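Local coordinates for Blr3880 protein (Bradyrhizobium japonicum, PDB 2OOD), which probably catalyses the zinc-dependent hydrolytic deamination of guanine to xanthine and ammonia, at residues T178-I190 and S212-H226. Residues are numbered along the deposited sequence; the frame is centred on the assembly and turned at random.
Sequences TPENFYRDSKRLI and SPELLKACQRLKHEH
The guanidinium of Arg221 lies flat on one face of the Tyr183 ring, with centres 3.9 Å apart and planes 17° from parallel, a cation-pi stack. Leu222 CG and Glu225 OE1 sit at the edge of the same ring. The Tyr183 hydroxyl points at Glu225 OE1, but the 2.4 Å between OH and OE1 is too short to trust. The carboxylate is turned steeply against the ring. Tyr183 CG is anti to the backbone N (chi1 173°), which swings the ring across the neighbouring helix among Ala218, Arg221, Leu222 and Glu225. Glu225 joins two cations: OE1 meets Lys187 NZ at 3.1 Å, while OE2 receives Arg221 NH1 on its syn lone pair. This second salt bridge helps hold the guanidinium over the ring.

Leu215 CD1 lies over one face of the Phe182 ring in a CH-pi contact, 4.0 Å from its centroid. Ser186 OG sits over the opposite face, toward the rim, and donates to Phe182 O. Ala218 CB is at the Phe182 edge; Cys219 SG comes obliquely, 3.8 Å from Phe182 CE2. Ile190 CG2 covers one face of the His226 ring, 3.8 Å from its centroid. Leu222 fills the hole between Tyr183, Ser186, Lys187 and Ile190.

Beneath, Phe182 rests on Leu164 of strand 160-166 and Leu222 on Ile203 of strand 199-205. The near-parallel helices cross at -21° with knobs-into-holes packing, as expected for successive outer helices of the amidohydrolase TIM barrel.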
ATOM      1  N   THR A 178      35.726  -5.449  12.187  1.00 42.13           N
ATOM      2  CA  THR A 178      36.698  -6.383  11.644  1.00 41.44           C
ATOM      3  C   THR A 178      36.208  -7.785  11.300  1.00 41.45           C
ATOM      4  O   THR A 178      35.394  -8.367  12.015  1.00 41.33           O
ATOM      5  CB  THR A 178      37.852  -6.518  12.640  1.00 41.34           C
ATOM      6  OG1 THR A 178      38.789  -5.461  12.413  1.00 41.94           O
ATOM      7  CG2 THR A 178      38.523  -7.864  12.522  1.00 40.65           C
ATOM      8  N   PRO A 179      36.721  -8.353  10.198  1.00 41.60           N
ATOM      9  CA  PRO A 179      36.331  -9.704   9.780  1.00 41.45           C
ATOM     10  C   PRO A 179      36.670 -10.701  10.895  1.00 42.97           C
ATOM     11  O   PRO A 179      35.939 -11.668  11.125  1.00 43.17           O
ATOM     12  CB  PRO A 179      37.181  -9.936   8.532  1.00 40.87           C
ATOM     13  CG  PRO A 179      37.348  -8.540   7.968  1.00 40.49           C
ATOM     14  CD  PRO A 179      37.632  -7.737   9.216  1.00 40.90           C
ATOM     15  N   GLU A 180      37.787 -10.454  11.580  1.00 44.24           N
ATOM     16  CA  GLU A 180      38.232 -11.312  12.677  1.00 46.45           C
ATOM     17  C   GLU A 180      37.184 -11.337  13.788  1.00 46.28           C
ATOM     18  O   GLU A 180      36.680 -12.408  14.153  1.00 45.35           O
ATOM     19  CB  GLU A 180      39.575 -10.819  13.233  1.00 49.84           C
ATOM     20  CG  GLU A 180      40.775 -11.026  12.288  1.00 55.52           C
ATOM     21  CD  GLU A 180      40.618 -10.313  10.927  1.00 58.30           C
ATOM     22  OE1 GLU A 180      40.522  -9.057  10.902  1.00 59.35           O
ATOM     23  OE2 GLU A 180      40.596 -11.017   9.880  1.00 60.73           O
ATOM     24  N   ASN A 181      36.853 -10.159  14.320  1.00 44.75           N
ATOM     25  CA  ASN A 181      35.847 -10.058  15.376  1.00 44.51           C
ATOM     26  C   ASN A 181      34.518 -10.663  14.924  1.00 44.29           C
ATOM     27  O   ASN A 181      33.816 -11.316  15.701  1.00 44.75           O
ATOM     28  CB  ASN A 181      35.632  -8.596  15.781  1.00 44.24           C
ATOM     29  CG  ASN A 181      36.850  -7.996  16.460  1.00 44.19           C
ATOM     30  OD1 ASN A 181      37.496  -8.640  17.292  1.00 44.13           O
ATOM     31  ND2 ASN A 181      37.165  -6.753  16.119  1.00 44.92           N
ATOM     32  N   PHE A 182      34.168 -10.441  13.665  1.00 43.58           N
ATOM     33  CA  PHE A 182      32.933 -10.992  13.139  1.00 42.78           C
ATOM     34  C   PHE A 182      32.955 -12.519  13.256  1.00 43.93           C
ATOM     35  O   PHE A 182      31.985 -13.134  13.716  1.00 44.10           O
ATOM     36  CB  PHE A 182      32.752 -10.601  11.670  1.00 40.45           C
ATOM     37  CG  PHE A 182      31.579 -11.266  11.018  1.00 38.36           C
ATOM     38  CD1 PHE A 182      30.287 -10.830  11.272  1.00 36.82           C
ATOM     39  CD2 PHE A 182      31.764 -12.372  10.194  1.00 36.53           C
ATOM     40  CE1 PHE A 182      29.192 -11.489  10.715  1.00 36.65           C
ATOM     41  CE2 PHE A 182      30.674 -13.039   9.633  1.00 35.60           C
ATOM     42  CZ  PHE A 182      29.389 -12.596   9.897  1.00 35.78           C
ATOM     43  N   TYR A 183      34.055 -13.132  12.823  1.00 43.61           N
ATOM     44  CA  TYR A 183      34.175 -14.585  12.894  1.00 43.93           C
ATOM     45  C   TYR A 183      34.129 -15.039  14.344  1.00 44.81           C
ATOM     46  O   TYR A 183      33.475 -16.030  14.683  1.00 45.63           O
ATOM     47  CB  TYR A 183      35.496 -15.056  12.293  1.00 43.66           C
ATOM     48  CG  TYR A 183      35.732 -16.534  12.511  1.00 42.33           C
ATOM     49  CD1 TYR A 183      34.971 -17.474  11.845  1.00 41.85           C
ATOM     50  CD2 TYR A 183      36.698 -16.988  13.406  1.00 41.14           C
ATOM     51  CE1 TYR A 183      35.156 -18.836  12.053  1.00 41.82           C
ATOM     52  CE2 TYR A 183      36.894 -18.354  13.628  1.00 40.40           C
ATOM     53  CZ  TYR A 183      36.116 -19.273  12.941  1.00 41.45           C
ATOM     54  OH  TYR A 183      36.287 -20.635  13.119  1.00 41.07           O
ATOM     55  N   ARG A 184      34.848 -14.314  15.193  1.00 44.86           N
ATOM     56  CA  ARG A 184      34.905 -14.626  16.613  1.00 45.12           C
ATOM     57  C   ARG A 184      33.501 -14.588  17.216  1.00 44.16           C
ATOM     58  O   ARG A 184      33.017 -15.593  17.743  1.00 43.20           O
ATOM     59  CB  ARG A 184      35.803 -13.614  17.321  1.00 46.32           C
ATOM     60  CG  ARG A 184      36.067 -13.904  18.792  1.00 48.16           C
ATOM     61  CD  ARG A 184      36.615 -12.646  19.460  1.00 50.26           C
ATOM     62  NE  ARG A 184      35.628 -11.566  19.398  1.00 52.30           N
ATOM     63  CZ  ARG A 184      35.899 -10.283  19.620  1.00 52.99           C
ATOM     64  NH1 ARG A 184      37.141  -9.906  19.917  1.00 52.97           N
ATOM     65  NH2 ARG A 184      34.925  -9.375  19.552  1.00 53.08           N
ATOM     66  N   ASP A 185      32.846 -13.432  17.117  1.00 43.38           N
ATOM     67  CA  ASP A 185      31.503 -13.269  17.664  1.00 42.75           C
ATOM     68  C   ASP A 185      30.467 -14.214  17.054  1.00 43.13           C
ATOM     69  O   ASP A 185      29.666 -14.806  17.784  1.00 43.91           O
ATOM     70  CB  ASP A 185      31.036 -11.821  17.518  1.00 41.01           C
ATOM     71  CG  ASP A 185      31.952 -10.842  18.233  1.00 40.75           C
ATOM     72  OD1 ASP A 185      32.605 -11.240  19.221  1.00 40.98           O
ATOM     73  OD2 ASP A 185      32.013  -9.666  17.818  1.00 40.29           O
ATOM     74  N   SER A 186      30.475 -14.370  15.731  1.00 42.02           N
ATOM     75  CA  SER A 186      29.516 -15.265  15.079  1.00 42.37           C
ATOM     76  C   SER A 186      29.684 -16.684  15.601  1.00 42.01           C
ATOM     77  O   SER A 186      28.706 -17.411  15.793  1.00 40.52           O
ATOM     78  CB  SER A 186      29.714 -15.268  13.560  1.00 42.28           C
ATOM     79  OG  SER A 186      29.368 -14.014  13.001  1.00 43.27           O
ATOM     80  N   LYS A 187      30.939 -17.063  15.826  1.00 42.14           N
ATOM     81  CA  LYS A 187      31.282 -18.394  16.309  1.00 41.88           C
ATOM     82  C   LYS A 187      30.705 -18.588  17.711  1.00 41.82           C
ATOM     83  O   LYS A 187      30.172 -19.655  18.046  1.00 40.59           O
ATOM     84  CB  LYS A 187      32.806 -18.552  16.326  1.00 42.09           C
ATOM     85  CG  LYS A 187      33.289 -19.990  16.310  1.00 44.42           C
ATOM     86  CD  LYS A 187      33.045 -20.650  14.953  1.00 46.89           C
ATOM     87  CE  LYS A 187      33.327 -22.163  14.998  1.00 47.84           C
ATOM     88  NZ  LYS A 187      34.717 -22.499  15.445  1.00 49.82           N
ATOM     89  N   ARG A 188      30.810 -17.545  18.527  1.00 41.01           N
ATOM     90  CA  ARG A 188      30.297 -17.593  19.885  1.00 40.64           C
ATOM     91  C   ARG A 188      28.778 -17.693  19.874  1.00 41.60           C
ATOM     92  O   ARG A 188      28.195 -18.536  20.562  1.00 42.09           O
ATOM     93  CB  ARG A 188      30.720 -16.335  20.654  1.00 40.27           C
ATOM     94  CG  ARG A 188      30.141 -16.239  22.056  1.00 39.11           C
ATOM     95  CD  ARG A 188      30.814 -15.135  22.850  1.00 39.12           C
ATOM     96  NE  ARG A 188      30.432 -13.803  22.389  1.00 41.46           N
ATOM     97  CZ  ARG A 188      29.196 -13.308  22.469  1.00 42.39           C
ATOM     98  NH1 ARG A 188      28.212 -14.038  22.991  1.00 43.35           N
ATOM     99  NH2 ARG A 188      28.944 -12.076  22.038  1.00 42.41           N
ATOM    100  N   LEU A 189      28.146 -16.831  19.079  1.00 40.70           N
ATOM    101  CA  LEU A 189      26.694 -16.788  18.989  1.00 39.65           C
ATOM    102  C   LEU A 189      26.101 -18.084  18.458  1.00 40.26           C
ATOM    103  O   LEU A 189      25.017 -18.491  18.883  1.00 40.78           O
ATOM    104  CB  LEU A 189      26.262 -15.603  18.125  1.00 37.53           C
ATOM    105  CG  LEU A 189      26.726 -14.246  18.661  1.00 35.47           C
ATOM    106  CD1 LEU A 189      26.360 -13.159  17.674  1.00 34.69           C
ATOM    107  CD2 LEU A 189      26.099 -13.976  20.017  1.00 33.41           C
ATOM    108  N   ILE A 190      26.801 -18.734  17.534  1.00 40.01           N
ATOM    109  CA  ILE A 190      26.317 -19.999  16.987  1.00 40.55           C
ATOM    110  C   ILE A 190      26.330 -21.028  18.111  1.00 41.54           C
ATOM    111  O   ILE A 190      25.445 -21.882  18.206  1.00 42.14           O
ATOM    112  CB  ILE A 190      27.212 -20.508  15.830  1.00 40.40           C
ATOM    113  CG1 ILE A 190      27.077 -19.571  14.623  1.00 39.79           C
ATOM    114  CG2 ILE A 190      26.825 -21.931  15.457  1.00 38.30           C
ATOM    115  CD1 ILE A 190      28.080 -19.819  13.516  1.00 40.19           C
ATOM    116  N   SER A 212      34.055  -6.930   2.450  1.00 41.14           N
ATOM    117  CA  SER A 212      35.357  -7.160   1.834  1.00 41.43           C
ATOM    118  C   SER A 212      35.505  -8.661   1.613  1.00 42.44           C
ATOM    119  O   SER A 212      34.854  -9.468   2.287  1.00 42.26           O
ATOM    120  CB  SER A 212      36.483  -6.698   2.757  1.00 41.47           C
ATOM    121  OG  SER A 212      36.833  -7.730   3.667  1.00 40.85           O
ATOM    122  N   PRO A 213      36.372  -9.062   0.670  1.00 43.69           N
ATOM    123  CA  PRO A 213      36.540 -10.498   0.433  1.00 43.88           C
ATOM    124  C   PRO A 213      37.000 -11.261   1.678  1.00 44.82           C
ATOM    125  O   PRO A 213      36.861 -12.488   1.732  1.00 45.14           O
ATOM    126  CB  PRO A 213      37.543 -10.550  -0.723  1.00 42.68           C
ATOM    127  CG  PRO A 213      38.306  -9.281  -0.575  1.00 42.44           C
ATOM    128  CD  PRO A 213      37.231  -8.279  -0.232  1.00 42.73           C
ATOM    129  N   GLU A 214      37.544 -10.556   2.675  1.00 43.86           N
ATOM    130  CA  GLU A 214      37.962 -11.245   3.902  1.00 45.85           C
ATOM    131  C   GLU A 214      36.713 -11.601   4.719  1.00 45.51           C
ATOM    132  O   GLU A 214      36.587 -12.724   5.230  1.00 44.02           O
ATOM    133  CB  GLU A 214      38.891 -10.378   4.763  1.00 47.62           C
ATOM    134  CG  GLU A 214      40.171  -9.948   4.079  1.00 51.02           C
ATOM    135  CD  GLU A 214      40.029  -8.595   3.389  1.00 53.34           C
ATOM    136  OE1 GLU A 214      39.857  -7.577   4.121  1.00 54.34           O
ATOM    137  OE2 GLU A 214      40.084  -8.554   2.127  1.00 53.79           O
ATOM    138  N   LEU A 215      35.796 -10.638   4.833  1.00 43.42           N
ATOM    139  CA  LEU A 215      34.557 -10.840   5.572  1.00 42.00           C
ATOM    140  C   LEU A 215      33.762 -11.992   4.952  1.00 42.33           C
ATOM    141  O   LEU A 215      33.220 -12.835   5.663  1.00 42.66           O
ATOM    142  CB  LEU A 215      33.720  -9.559   5.561  1.00 39.91           C
ATOM    143  CG  LEU A 215      32.372  -9.624   6.284  1.00 38.62           C
ATOM    144  CD1 LEU A 215      32.596 -10.018   7.726  1.00 37.65           C
ATOM    145  CD2 LEU A 215      31.672  -8.276   6.197  1.00 36.81           C
ATOM    146  N   LEU A 216      33.702 -12.036   3.627  1.00 42.48           N
ATOM    147  CA  LEU A 216      32.969 -13.106   2.964  1.00 42.36           C
ATOM    148  C   LEU A 216      33.728 -14.418   3.096  1.00 43.33           C
ATOM    149  O   LEU A 216      33.123 -15.491   3.114  1.00 43.61           O
ATOM    150  CB  LEU A 216      32.745 -12.777   1.487  1.00 40.99           C
ATOM    151  CG  LEU A 216      31.743 -11.654   1.214  1.00 40.10           C
ATOM    152  CD1 LEU A 216      31.721 -11.333  -0.268  1.00 39.66           C
ATOM    153  CD2 LEU A 216      30.369 -12.074   1.686  1.00 39.73           C
ATOM    154  N   LYS A 217      35.053 -14.337   3.188  1.00 43.82           N
ATOM    155  CA  LYS A 217      35.851 -15.549   3.331  1.00 44.90           C
ATOM    156  C   LYS A 217      35.592 -16.103   4.741  1.00 45.08           C
ATOM    157  O   LYS A 217      35.615 -17.320   4.970  1.00 44.65           O
ATOM    158  CB  LYS A 217      37.343 -15.248   3.118  1.00 45.14           C
ATOM    159  CG  LYS A 217      38.168 -16.508   2.855  1.00 48.09           C
ATOM    160  CD  LYS A 217      39.641 -16.213   2.513  1.00 51.20           C
ATOM    161  CE  LYS A 217      39.859 -15.802   1.031  1.00 53.02           C
ATOM    162  NZ  LYS A 217      39.364 -14.427   0.647  1.00 53.83           N
ATOM    163  N   ALA A 218      35.320 -15.191   5.674  1.00 43.76           N
ATOM    164  CA  ALA A 218      35.025 -15.555   7.052  1.00 42.85           C
ATOM    165  C   ALA A 218      33.675 -16.285   7.098  1.00 43.71           C
ATOM    166  O   ALA A 218      33.526 -17.301   7.791  1.00 43.72           O
ATOM    167  CB  ALA A 218      34.977 -14.300   7.923  1.00 42.25           C
ATOM    168  N   CYS A 219      32.697 -15.763   6.356  1.00 42.06           N
ATOM    169  CA  CYS A 219      31.369 -16.372   6.301  1.00 41.98           C
ATOM    170  C   CYS A 219      31.510 -17.762   5.723  1.00 41.52           C
ATOM    171  O   CYS A 219      30.818 -18.692   6.133  1.00 41.82           O
ATOM    172  CB  CYS A 219      30.429 -15.558   5.410  1.00 41.27           C
ATOM    173  SG  CYS A 219      30.083 -13.901   6.015  1.00 42.47           S
ATOM    174  N   GLN A 220      32.410 -17.891   4.755  1.00 42.04           N
ATOM    175  CA  GLN A 220      32.663 -19.168   4.109  1.00 42.53           C
ATOM    176  C   GLN A 220      33.158 -20.144   5.169  1.00 42.86           C
ATOM    177  O   GLN A 220      32.639 -21.261   5.282  1.00 42.16           O
ATOM    178  CB  GLN A 220      33.708 -18.998   3.007  1.00 42.54           C
ATOM    179  CG  GLN A 220      34.155 -20.293   2.362  1.00 42.82           C
ATOM    180  CD  GLN A 220      35.141 -20.060   1.227  1.00 43.35           C
ATOM    181  OE1 GLN A 220      36.031 -19.201   1.320  1.00 43.64           O
ATOM    182  NE2 GLN A 220      34.998 -20.834   0.153  1.00 41.93           N
ATOM    183  N   ARG A 221      34.149 -19.715   5.951  1.00 42.27           N
ATOM    184  CA  ARG A 221      34.698 -20.556   7.014  1.00 42.78           C
ATOM    185  C   ARG A 221      33.597 -20.963   7.999  1.00 43.67           C
ATOM    186  O   ARG A 221      33.460 -22.142   8.349  1.00 43.58           O
ATOM    187  CB  ARG A 221      35.816 -19.824   7.768  1.00 42.76           C
ATOM    188  CG  ARG A 221      36.160 -20.480   9.099  1.00 44.02           C
ATOM    189  CD  ARG A 221      37.655 -20.687   9.296  1.00 44.60           C
ATOM    190  NE  ARG A 221      38.291 -19.652  10.113  1.00 45.74           N
ATOM    191  CZ  ARG A 221      38.946 -19.896  11.248  1.00 45.82           C
ATOM    192  NH1 ARG A 221      39.044 -21.138  11.708  1.00 45.80           N
ATOM    193  NH2 ARG A 221      39.531 -18.904  11.913  1.00 45.35           N
ATOM    194  N   LEU A 222      32.813 -19.983   8.440  1.00 41.59           N
ATOM    195  CA  LEU A 222      31.732 -20.249   9.371  1.00 40.38           C
ATOM    196  C   LEU A 222      30.781 -21.304   8.823  1.00 40.65           C
ATOM    197  O   LEU A 222      30.433 -22.263   9.512  1.00 41.68           O
ATOM    198  CB  LEU A 222      30.971 -18.957   9.655  1.00 39.34           C
ATOM    199  CG  LEU A 222      31.672 -18.011  10.624  1.00 38.31           C
ATOM    200  CD1 LEU A 222      31.033 -16.635  10.592  1.00 37.05           C
ATOM    201  CD2 LEU A 222      31.601 -18.618  12.017  1.00 37.88           C
ATOM    202  N   LYS A 223      30.360 -21.127   7.578  1.00 40.85           N
ATOM    203  CA  LYS A 223      29.434 -22.064   6.958  1.00 40.60           C
ATOM    204  C   LYS A 223      30.046 -23.455   6.855  1.00 40.96           C
ATOM    205  O   LYS A 223      29.339 -24.465   6.901  1.00 40.27           O
ATOM    206  CB  LYS A 223      29.026 -21.553   5.570  1.00 37.59           C
ATOM    207  CG  LYS A 223      28.138 -22.502   4.785  1.00 35.98           C
ATOM    208  CD  LYS A 223      26.845 -22.851   5.516  1.00 35.08           C
ATOM    209  CE  LYS A 223      26.005 -23.799   4.665  1.00 34.30           C
ATOM    210  NZ  LYS A 223      24.730 -24.192   5.309  1.00 33.92           N
ATOM    211  N   HIS A 224      31.367 -23.505   6.728  1.00 42.65           N
ATOM    212  CA  HIS A 224      32.062 -24.784   6.609  1.00 44.05           C
ATOM    213  C   HIS A 224      32.158 -25.534   7.934  1.00 43.73           C
ATOM    214  O   HIS A 224      32.059 -26.766   7.970  1.00 43.74           O
ATOM    215  CB  HIS A 224      33.475 -24.589   6.069  1.00 44.08           C
ATOM    216  CG  HIS A 224      34.241 -25.869   5.957  1.00 45.87           C
ATOM    217  ND1 HIS A 224      35.564 -25.982   6.331  1.00 45.69           N
ATOM    218  CD2 HIS A 224      33.863 -27.097   5.529  1.00 46.04           C
ATOM    219  CE1 HIS A 224      35.966 -27.226   6.139  1.00 45.85           C
ATOM    220  NE2 HIS A 224      34.953 -27.923   5.652  1.00 46.19           N
ATOM    221  N   GLU A 225      32.370 -24.788   9.014  1.00 42.54           N
ATOM    222  CA  GLU A 225      32.491 -25.371  10.346  1.00 42.74           C
ATOM    223  C   GLU A 225      31.113 -25.575  10.976  1.00 44.15           C
ATOM    224  O   GLU A 225      30.996 -26.207  12.024  1.00 45.25           O
ATOM    225  CB  GLU A 225      33.336 -24.454  11.248  1.00 41.68           C
ATOM    226  CG  GLU A 225      34.639 -23.972  10.605  1.00 40.38           C
ATOM    227  CD  GLU A 225      35.393 -22.948  11.450  1.00 40.12           C
ATOM    228  OE1 GLU A 225      34.778 -22.359  12.368  1.00 40.32           O
ATOM    229  OE2 GLU A 225      36.599 -22.720  11.188  1.00 39.59           O
ATOM    230  N   HIS A 226      30.075 -25.044  10.334  1.00 44.57           N
ATOM    231  CA  HIS A 226      28.712 -25.152  10.847  1.00 42.64           C
ATOM    232  C   HIS A 226      27.724 -25.349   9.701  1.00 43.67           C
ATOM    233  O   HIS A 226      26.843 -24.524   9.465  1.00 44.35           O
ATOM    234  CB  HIS A 226      28.371 -23.884  11.616  1.00 42.89           C
ATOM    235  CG  HIS A 226      29.233 -23.668  12.817  1.00 42.65           C
ATOM    236  ND1 HIS A 226      29.035 -24.341  14.004  1.00 42.81           N
ATOM    237  CD2 HIS A 226      30.320 -22.883  13.007  1.00 42.50           C
ATOM    238  CE1 HIS A 226      29.961 -23.980  14.873  1.00 42.78           C
ATOM    239  NE2 HIS A 226      30.754 -23.095  14.294  1.00 42.58           N
TER